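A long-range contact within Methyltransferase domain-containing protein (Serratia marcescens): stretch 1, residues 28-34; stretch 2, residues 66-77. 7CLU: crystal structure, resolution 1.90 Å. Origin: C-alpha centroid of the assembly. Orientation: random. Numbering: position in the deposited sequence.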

# COMPACT_ATOMS: atom_id res chain seq x y z
N LYS A 28 4.97 13.34 12.61
CA LYS A 28 4.25 14.61 12.72
C LYS A 28 4.90 15.67 11.83
O LYS A 28 5.05 16.83 12.21
CB LYS A 28 4.18 15.08 14.17
CG LYS A 28 3.34 14.16 15.05
CD LYS A 28 3.62 14.40 16.52
CE LYS A 28 2.65 13.62 17.41
NZ LYS A 28 1.29 13.55 16.81
N LEU A 29 5.28 15.26 10.62
CA LEU A 29 6.04 16.13 9.73
C LEU A 29 5.23 17.34 9.32
O LEU A 29 5.74 18.47 9.30
CB LEU A 29 6.50 15.33 8.50
CG LEU A 29 7.17 16.09 7.35
CD1 LEU A 29 8.22 15.20 6.68
CD2 LEU A 29 6.16 16.55 6.34
N PHE A 30 3.96 17.14 8.96
CA PHE A 30 3.15 18.25 8.53
C PHE A 30 2.93 19.27 9.64
O PHE A 30 2.61 20.42 9.35
CB PHE A 30 1.82 17.74 7.98
CG PHE A 30 1.97 16.63 7.00
CD1 PHE A 30 2.39 16.88 5.70
CD2 PHE A 30 1.71 15.32 7.37
CE1 PHE A 30 2.54 15.86 4.79
CE2 PHE A 30 1.86 14.28 6.47
CZ PHE A 30 2.28 14.55 5.17
N ASP A 31 3.12 18.88 10.91
CA ASP A 31 2.99 19.84 12.00
C ASP A 31 3.99 20.99 11.86
O ASP A 31 3.67 22.13 12.21
CB ASP A 31 3.20 19.14 13.34
CG ASP A 31 1.99 18.28 13.75
OD1 ASP A 31 0.91 18.41 13.14
OD2 ASP A 31 2.15 17.49 14.71
N GLN A 32 5.19 20.70 11.35
CA GLN A 32 6.25 21.70 11.22
C GLN A 32 5.94 22.77 10.20
O GLN A 32 6.68 23.77 10.12
CB GLN A 32 7.56 21.01 10.84
CG GLN A 32 7.86 19.78 11.67
CD GLN A 32 7.61 20.01 13.16
OE1 GLN A 32 8.13 20.96 13.75
NE2 GLN A 32 6.79 19.14 13.76
N LEU A 33 4.88 22.61 9.41
CA LEU A 33 4.48 23.58 8.41
C LEU A 33 3.15 24.24 8.72
O LEU A 33 2.61 24.95 7.86
CB LEU A 33 4.41 22.92 7.03
CG LEU A 33 5.70 22.30 6.50
CD1 LEU A 33 5.42 21.52 5.21
CD2 LEU A 33 6.79 23.37 6.28
N ARG A 34 2.59 24.00 9.90
CA ARG A 34 1.25 24.55 10.22
C ARG A 34 1.28 26.08 10.31
O ARG A 34 0.23 26.70 10.06
CB ARG A 34 0.72 23.96 11.53
CG ARG A 34 1.16 24.71 12.77
CD ARG A 34 1.26 23.82 13.99
NE ARG A 34 0.05 23.85 14.80
CZ ARG A 34 -0.14 24.66 15.84
NH1 ARG A 34 -1.28 24.61 16.51
NH2 ARG A 34 0.80 25.51 16.20
N TYR A 66 0.99 15.98 -1.70
CA TYR A 66 0.59 16.30 -0.34
C TYR A 66 1.20 17.60 0.16
O TYR A 66 0.62 18.25 1.02
CB TYR A 66 0.95 15.13 0.60
CG TYR A 66 0.01 13.97 0.35
CD1 TYR A 66 -1.25 13.92 0.94
CD2 TYR A 66 0.34 12.96 -0.56
CE1 TYR A 66 -2.13 12.89 0.68
CE2 TYR A 66 -0.53 11.93 -0.84
CZ TYR A 66 -1.77 11.90 -0.22
OH TYR A 66 -2.64 10.87 -0.49
N LEU A 67 2.34 18.01 -0.40
CA LEU A 67 2.94 19.28 -0.07
C LEU A 67 3.21 20.06 -1.36
O LEU A 67 3.35 19.47 -2.44
CB LEU A 67 4.25 19.11 0.69
CG LEU A 67 4.22 18.43 2.06
CD1 LEU A 67 5.64 18.21 2.55
CD2 LEU A 67 3.40 19.27 3.07
N ASP A 68 3.24 21.38 -1.22
CA ASP A 68 3.74 22.29 -2.24
C ASP A 68 5.20 22.60 -1.96
O ASP A 68 5.68 22.50 -0.82
CB ASP A 68 2.93 23.60 -2.25
CG ASP A 68 1.49 23.41 -2.66
OD1 ASP A 68 1.22 22.57 -3.55
OD2 ASP A 68 0.61 24.08 -2.08
N GLN A 69 5.92 22.99 -3.00
CA GLN A 69 7.29 23.47 -2.84
C GLN A 69 7.52 24.62 -3.80
O GLN A 69 7.35 24.47 -5.01
CB GLN A 69 8.29 22.34 -3.06
CG GLN A 69 9.74 22.67 -2.73
CD GLN A 69 10.52 23.16 -3.95
OE1 GLN A 69 10.74 24.35 -4.14
NE2 GLN A 69 10.92 22.21 -4.79
N ARG A 70 7.91 25.77 -3.27
CA ARG A 70 8.23 26.92 -4.12
C ARG A 70 9.58 27.45 -3.67
O ARG A 70 9.76 27.76 -2.49
CB ARG A 70 7.15 28.01 -4.06
CG ARG A 70 6.62 28.31 -2.66
CD ARG A 70 5.90 29.66 -2.54
NE ARG A 70 5.80 30.01 -1.13
CZ ARG A 70 6.51 30.97 -0.53
NH1 ARG A 70 7.35 31.71 -1.23
NH2 ARG A 70 6.36 31.19 0.77
N ASP A 71 10.53 27.51 -4.61
CA ASP A 71 11.86 28.07 -4.35
C ASP A 71 12.52 27.40 -3.15
O ASP A 71 13.17 28.05 -2.34
CB ASP A 71 11.81 29.59 -4.14
CG ASP A 71 10.88 30.29 -5.11
OD1 ASP A 71 10.96 30.03 -6.34
OD2 ASP A 71 10.05 31.11 -4.65
N GLY A 72 12.34 26.09 -3.02
CA GLY A 72 12.98 25.34 -1.96
C GLY A 72 12.21 25.28 -0.65
O GLY A 72 12.58 24.49 0.22
N LEU A 73 11.15 26.07 -0.49
CA LEU A 73 10.34 26.07 0.73
C LEU A 73 9.16 25.14 0.56
O LEU A 73 8.42 25.23 -0.42
CB LEU A 73 9.83 27.48 1.04
CG LEU A 73 10.83 28.59 1.33
CD1 LEU A 73 10.15 29.96 1.16
CD2 LEU A 73 11.38 28.43 2.72
N TYR A 74 8.96 24.26 1.54
CA TYR A 74 7.81 23.37 1.53
C TYR A 74 6.62 24.07 2.16
O TYR A 74 6.77 24.82 3.13
CB TYR A 74 8.13 22.06 2.26
CG TYR A 74 9.10 21.23 1.45
CD1 TYR A 74 8.63 20.36 0.47
CD2 TYR A 74 10.47 21.37 1.60
CE1 TYR A 74 9.50 19.64 -0.31
CE2 TYR A 74 11.36 20.64 0.82
CZ TYR A 74 10.86 19.78 -0.14
OH TYR A 74 11.71 19.05 -0.92
N HIS A 75 5.45 23.84 1.59
CA HIS A 75 4.23 24.50 2.03
C HIS A 75 3.13 23.46 2.21
O HIS A 75 2.88 22.64 1.32
CB HIS A 75 3.80 25.58 1.02
CG HIS A 75 2.40 26.06 1.21
ND1 HIS A 75 2.04 26.88 2.25
CD2 HIS A 75 1.27 25.82 0.50
CE1 HIS A 75 0.74 27.12 2.19
NE2 HIS A 75 0.25 26.50 1.13
N LEU A 76 2.47 23.51 3.37
CA LEU A 76 1.30 22.66 3.61
C LEU A 76 0.06 23.26 2.95
O LEU A 76 -0.37 24.35 3.33
CB LEU A 76 1.06 22.50 5.10
CG LEU A 76 -0.16 21.67 5.48
CD1 LEU A 76 0.02 20.22 5.00
CD2 LEU A 76 -0.38 21.70 6.99
N PRO A 77 -0.54 22.58 1.97
CA PRO A 77 -1.75 23.13 1.33
C PRO A 77 -2.89 23.27 2.33
O PRO A 77 -3.08 22.44 3.21
CB PRO A 77 -2.08 22.09 0.25
CG PRO A 77 -0.74 21.45 -0.06
CD PRO A 77 -0.03 21.39 1.27
O HOH W 1 3.12 25.54 5.28

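Stretch 1 opens at the end of a helix. Lys28 is the first residue to leave helical geometry, and its positive phi (53°), with two bonds back into the last turn, identifies a Schellman motif. A short 3-10 segment, residues 30-33, follows. Its i-to-i+3 pattern is explicit in the backbone: Leu33 N donates to Phe30 O at 3.2 Å, while Asp31 N reaches Lys28 O at 3.1 Å. The same Lys28 O also accepts from the side chain of Gln32, whose NE2 lies 3.3 Å away with a nearly straight N-H...O angle of 168°.

Stretch 2 contains a β-hairpin, strands 68-70 and 73-75, flanked by loop residues. Its pairing is documented at both ends: Asp68 N to His75 O (2.9 Å) and His75 N to Asp68 O (2.8 Å), then Arg70 N to Leu73 O (2.9 Å) and Leu73 N to Arg70 O (3.0 Å). Between the latter two residues runs a type I' turn. Asp71 and Gly72 both take positive phi, and at 87/-11 a β-carbon on Gly72 would jam against the carbonyl oxygen of Asp71, so glycine fits the position. The turn is further tied down by Gly72 N, which donates to Gln69 OE1 at 2.6 Å.

The backbones come nearest at Leu33 and Leu76, with a CA-CA distance of 5.8 Å. No direct hydrogen bond crosses between the stretches, but a water bridges them here: it lies 2.7 Å from Leu33 O, within hydrogen-bonding reach, and accepts from Leu76 N at 2.9 Å. Polar backbone groups are thus linked through solvent beside a contact that is otherwise apolar and buries 336 Å², summed over both sides.

Leu33 has the largest covered area, 86 Å², and its CA-to-CB bond points toward stretch 2. Its CB meets Leu76 CB at 3.9 Å, an approach so near the main chain that it matches the close backbone register. Farther out, Leu33 CD1 packs 3.7 Å from Leu67 CD2 and 4.0 Å from Tyr74 CB, while Leu33 CD2 lies 3.5 Å from Tyr74 O, a van der Waals contact with a carbonyl. Tyr74 starts toward stretch 1, but the end of its side chain leads away, and its side-chain contact is correspondingly made by CB rather than the ring.

Phe30 contributes 68 Å². Its CA-to-CB bond points sideways, yet the end of the side chain comes nearer to stretch 2. Leu67 CD2 sits at the ring edge, near the ring plane, 3.7 Å from Phe30 CD1; this same methyl also touches Leu33, so one leucine methyl touches both Phe30 and Leu33 of the 3-10 segment. Leu76 CD1 approaches Phe30 CD1 obliquely at 4.2 Å, and Leu76 CD2 lies 4.0 Å from Phe30 O. Leu29 adds a smaller contact, its CD2 being 4.2 Å from Leu67 CD1. With no polar side-chain pairing across the interface, the direct contacts rest on shape and the exclusion of water from these aliphatic and aromatic groups.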